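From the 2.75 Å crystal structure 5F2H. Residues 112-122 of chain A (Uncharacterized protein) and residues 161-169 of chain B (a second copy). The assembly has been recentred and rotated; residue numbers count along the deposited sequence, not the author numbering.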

# COMPACT_ATOMS: atom_id res chain seq x y z
N LEU A 112 -1.41 43.93 9.96
CA LEU A 112 -0.38 43.22 9.23
C LEU A 112 -0.76 41.77 8.97
O LEU A 112 -0.65 41.28 7.85
N ALA A 113 -1.19 41.09 10.02
CA ALA A 113 -1.58 39.69 9.93
C ALA A 113 -2.77 39.42 9.03
O ALA A 113 -2.83 38.39 8.37
N LYS A 114 -3.71 40.35 9.00
CA LYS A 114 -4.90 40.16 8.22
C LYS A 114 -4.69 40.42 6.73
O LYS A 114 -5.24 39.69 5.89
N LYS A 115 -3.84 41.38 6.37
CA LYS A 115 -3.59 41.61 4.96
C LYS A 115 -2.78 40.42 4.43
O LYS A 115 -2.85 40.08 3.25
N THR A 116 -2.04 39.78 5.33
CA THR A 116 -1.18 38.64 5.03
C THR A 116 -1.82 37.24 5.12
O THR A 116 -1.13 36.24 4.98
N GLU A 117 -3.13 37.16 5.38
CA GLU A 117 -3.77 35.85 5.47
C GLU A 117 -3.33 35.00 4.28
O GLU A 117 -3.09 35.52 3.20
N ARG A 118 -3.16 33.70 4.50
CA ARG A 118 -2.77 32.79 3.42
C ARG A 118 -3.01 31.36 3.86
O ARG A 118 -2.92 31.04 5.04
N ALA A 119 -3.35 30.50 2.92
CA ALA A 119 -3.58 29.11 3.22
C ALA A 119 -2.23 28.46 3.48
O ALA A 119 -1.18 28.94 3.05
N ASP A 120 -2.27 27.36 4.22
CA ASP A 120 -1.07 26.63 4.54
C ASP A 120 -1.55 25.22 4.78
O ASP A 120 -2.72 25.00 5.09
N VAL A 121 -0.66 24.26 4.62
CA VAL A 121 -1.00 22.88 4.84
C VAL A 121 0.26 22.15 5.23
O VAL A 121 1.37 22.54 4.83
N LYS A 122 0.10 21.10 6.03
CA LYS A 122 1.19 20.29 6.47
C LYS A 122 0.89 18.89 6.09
O LYS A 122 -0.17 18.39 6.43
N ALA B 161 -2.93 14.86 5.40
CA ALA B 161 -2.86 16.24 5.00
C ALA B 161 -3.66 17.02 6.01
O ALA B 161 -4.79 16.67 6.31
N LEU B 162 -3.04 18.04 6.60
CA LEU B 162 -3.73 18.88 7.57
C LEU B 162 -3.74 20.30 7.02
O LEU B 162 -2.72 20.98 7.06
N PRO B 163 -4.89 20.75 6.49
CA PRO B 163 -4.98 22.10 5.95
C PRO B 163 -5.27 23.11 7.04
O PRO B 163 -5.87 22.77 8.03
N GLN B 164 -4.80 24.34 6.85
CA GLN B 164 -5.03 25.39 7.82
C GLN B 164 -5.73 26.54 7.08
O GLN B 164 -5.28 26.97 5.99
N SER B 165 -6.79 27.06 7.68
CA SER B 165 -7.55 28.14 7.08
C SER B 165 -6.77 29.43 7.07
O SER B 165 -5.99 29.71 7.96
N SER B 166 -7.01 30.22 6.04
CA SER B 166 -6.36 31.51 5.93
C SER B 166 -7.05 32.55 6.81
O SER B 166 -6.48 33.59 7.08
N GLN B 167 -8.25 32.25 7.31
CA GLN B 167 -9.01 33.20 8.12
C GLN B 167 -8.51 33.21 9.56
O GLN B 167 -8.96 32.44 10.41
N ILE B 168 -7.61 34.15 9.84
CA ILE B 168 -6.98 34.30 11.16
C ILE B 168 -7.79 35.23 12.08
O ILE B 168 -8.22 36.29 11.67
N GLN B 169 -7.99 34.82 13.33
CA GLN B 169 -8.75 35.58 14.32
C GLN B 169 -7.86 36.17 15.42
O GLN B 169 -8.23 37.13 16.07

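Strands 120-122 of chain A and 161-164 of chain B pair antiparallel, and main-chain groups carry most of the polar load. Lys A122 and Leu B162 satisfy each other twice: Lys A122 N donates to Leu B162 O (3.0 Å), and Leu B162 N to Lys A122 O (2.9 Å). Two residues along, Gln B164 N donates to Asp A120 O (2.8 Å). Between them Val A121 and Pro B163 form a non-hydrogen-bonded pair, so the missing amide hydrogen of the proline costs no bond to chain A; here Val A121 (chi1 p) lays CG2 4.4 Å from Pro B163 CB, while its CA approaches Leu B162 O at 3.4 Å in a CA-H...O contact.

Asp A120 and Gln B164, both t at chi1, share the other face with Lys A122 and Leu B162, Asp A120 CB lying 3.9 Å from Gln B164 NE2. The Asp A120 carboxylate turns to its own chain: OD1 accepts a weak bond from Val A121 N (3.0 Å). The extended Lys A122 leads away, its NZ satisfied elsewhere in the structure.

Beyond the strands, Glu A117 (m, t) points toward chain B. Its OE2 accepts a weak hydrogen bond from Ile B168 N (3.4 Å), whereas OE1 is bonded elsewhere. Ser B166 (p) packs CB 3.6 Å from Arg A118 C. Ile B168 (t, t) reaches the helix end, with CD1 4.4 Å from Ala A113 CB.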

# COMPACT_ATOMS: atom_id res chain seq x y z
CB LEU A 112 0.91 43.22 10.05
CG LEU A 112 2.09 42.42 9.47
CD1 LEU A 112 2.44 42.90 8.06
CD2 LEU A 112 3.28 42.51 10.41
CB ALA A 113 -1.87 39.14 11.32
CB LYS A 114 -6.02 40.92 8.89
CG LYS A 114 -7.42 40.62 8.40
CD LYS A 114 -8.43 40.94 9.50
CE LYS A 114 -8.35 39.90 10.63
NZ LYS A 114 -9.27 40.17 11.77
CB LYS A 115 -2.83 42.91 4.72
CG LYS A 115 -3.59 44.18 5.10
CD LYS A 115 -4.87 44.33 4.28
CE LYS A 115 -5.57 45.67 4.53
NZ LYS A 115 -4.75 46.85 4.13
CB THR A 116 0.02 38.71 5.99
OG1 THR A 116 0.68 39.96 5.81
CG2 THR A 116 1.02 37.58 5.77
CB GLU A 117 -5.31 35.98 5.49
CG GLU A 117 -5.89 36.62 6.74
CD GLU A 117 -7.42 36.64 6.77
OE1 GLU A 117 -8.07 36.37 5.73
OE2 GLU A 117 -8.00 36.92 7.86
CB ARG A 118 -1.30 32.96 3.04
CG ARG A 118 -0.31 32.38 4.04
CD ARG A 118 1.12 32.59 3.59
NE ARG A 118 2.04 31.76 4.39
CZ ARG A 118 2.50 30.55 4.03
NH1 ARG A 118 2.19 30.01 2.84
NH2 ARG A 118 3.32 29.88 4.84
CB ALA A 119 -4.27 28.42 2.06
CB ASP A 120 -0.43 27.21 5.80
CG ASP A 120 1.03 26.74 6.01
OD1 ASP A 120 1.63 26.07 5.12
OD2 ASP A 120 1.58 27.14 7.06
CB VAL A 121 -1.54 22.24 3.57
CG1 VAL A 121 -0.45 22.18 2.52
CG2 VAL A 121 -2.07 20.83 3.86
CB LYS A 122 1.34 20.36 7.98
CG LYS A 122 2.38 19.39 8.54
CD LYS A 122 2.56 19.56 10.03
CE LYS A 122 3.67 18.67 10.55
NZ LYS A 122 3.92 18.83 12.01
CB ALA B 161 -3.47 16.41 3.63
CB LEU B 162 -3.05 18.83 8.94
CG LEU B 162 -2.99 17.46 9.64
CD1 LEU B 162 -2.25 17.56 10.97
CD2 LEU B 162 -4.37 16.89 9.87
CB PRO B 163 -6.17 22.03 4.99
CG PRO B 163 -6.41 20.57 4.76
CD PRO B 163 -6.04 19.94 6.08
CB GLN B 164 -3.72 25.87 8.41
CG GLN B 164 -3.88 26.74 9.64
CD GLN B 164 -2.53 27.16 10.20
OE1 GLN B 164 -2.12 26.72 11.28
NE2 GLN B 164 -1.78 27.90 9.42
CB SER B 165 -8.86 28.36 7.83
OG SER B 165 -9.55 29.48 7.30
CB SER B 166 -6.45 31.98 4.49
OG SER B 166 -7.80 32.03 4.09
CB GLN B 167 -10.50 32.84 8.06
CG GLN B 167 -11.07 32.71 6.64
CD GLN B 167 -12.45 32.06 6.63
OE1 GLN B 167 -13.33 32.40 7.43
NE2 GLN B 167 -12.65 31.11 5.71
CB ILE B 168 -5.51 34.78 11.00
CG1 ILE B 168 -4.71 34.63 12.29
CG2 ILE B 168 -5.44 36.22 10.48
CD1 ILE B 168 -3.27 35.04 12.15
CB GLN B 169 -9.80 34.66 14.94
CG GLN B 169 -10.70 35.31 15.98
CD GLN B 169 -11.56 34.29 16.69
OE1 GLN B 169 -11.86 33.23 16.15
NE2 GLN B 169 -11.93 34.59 17.94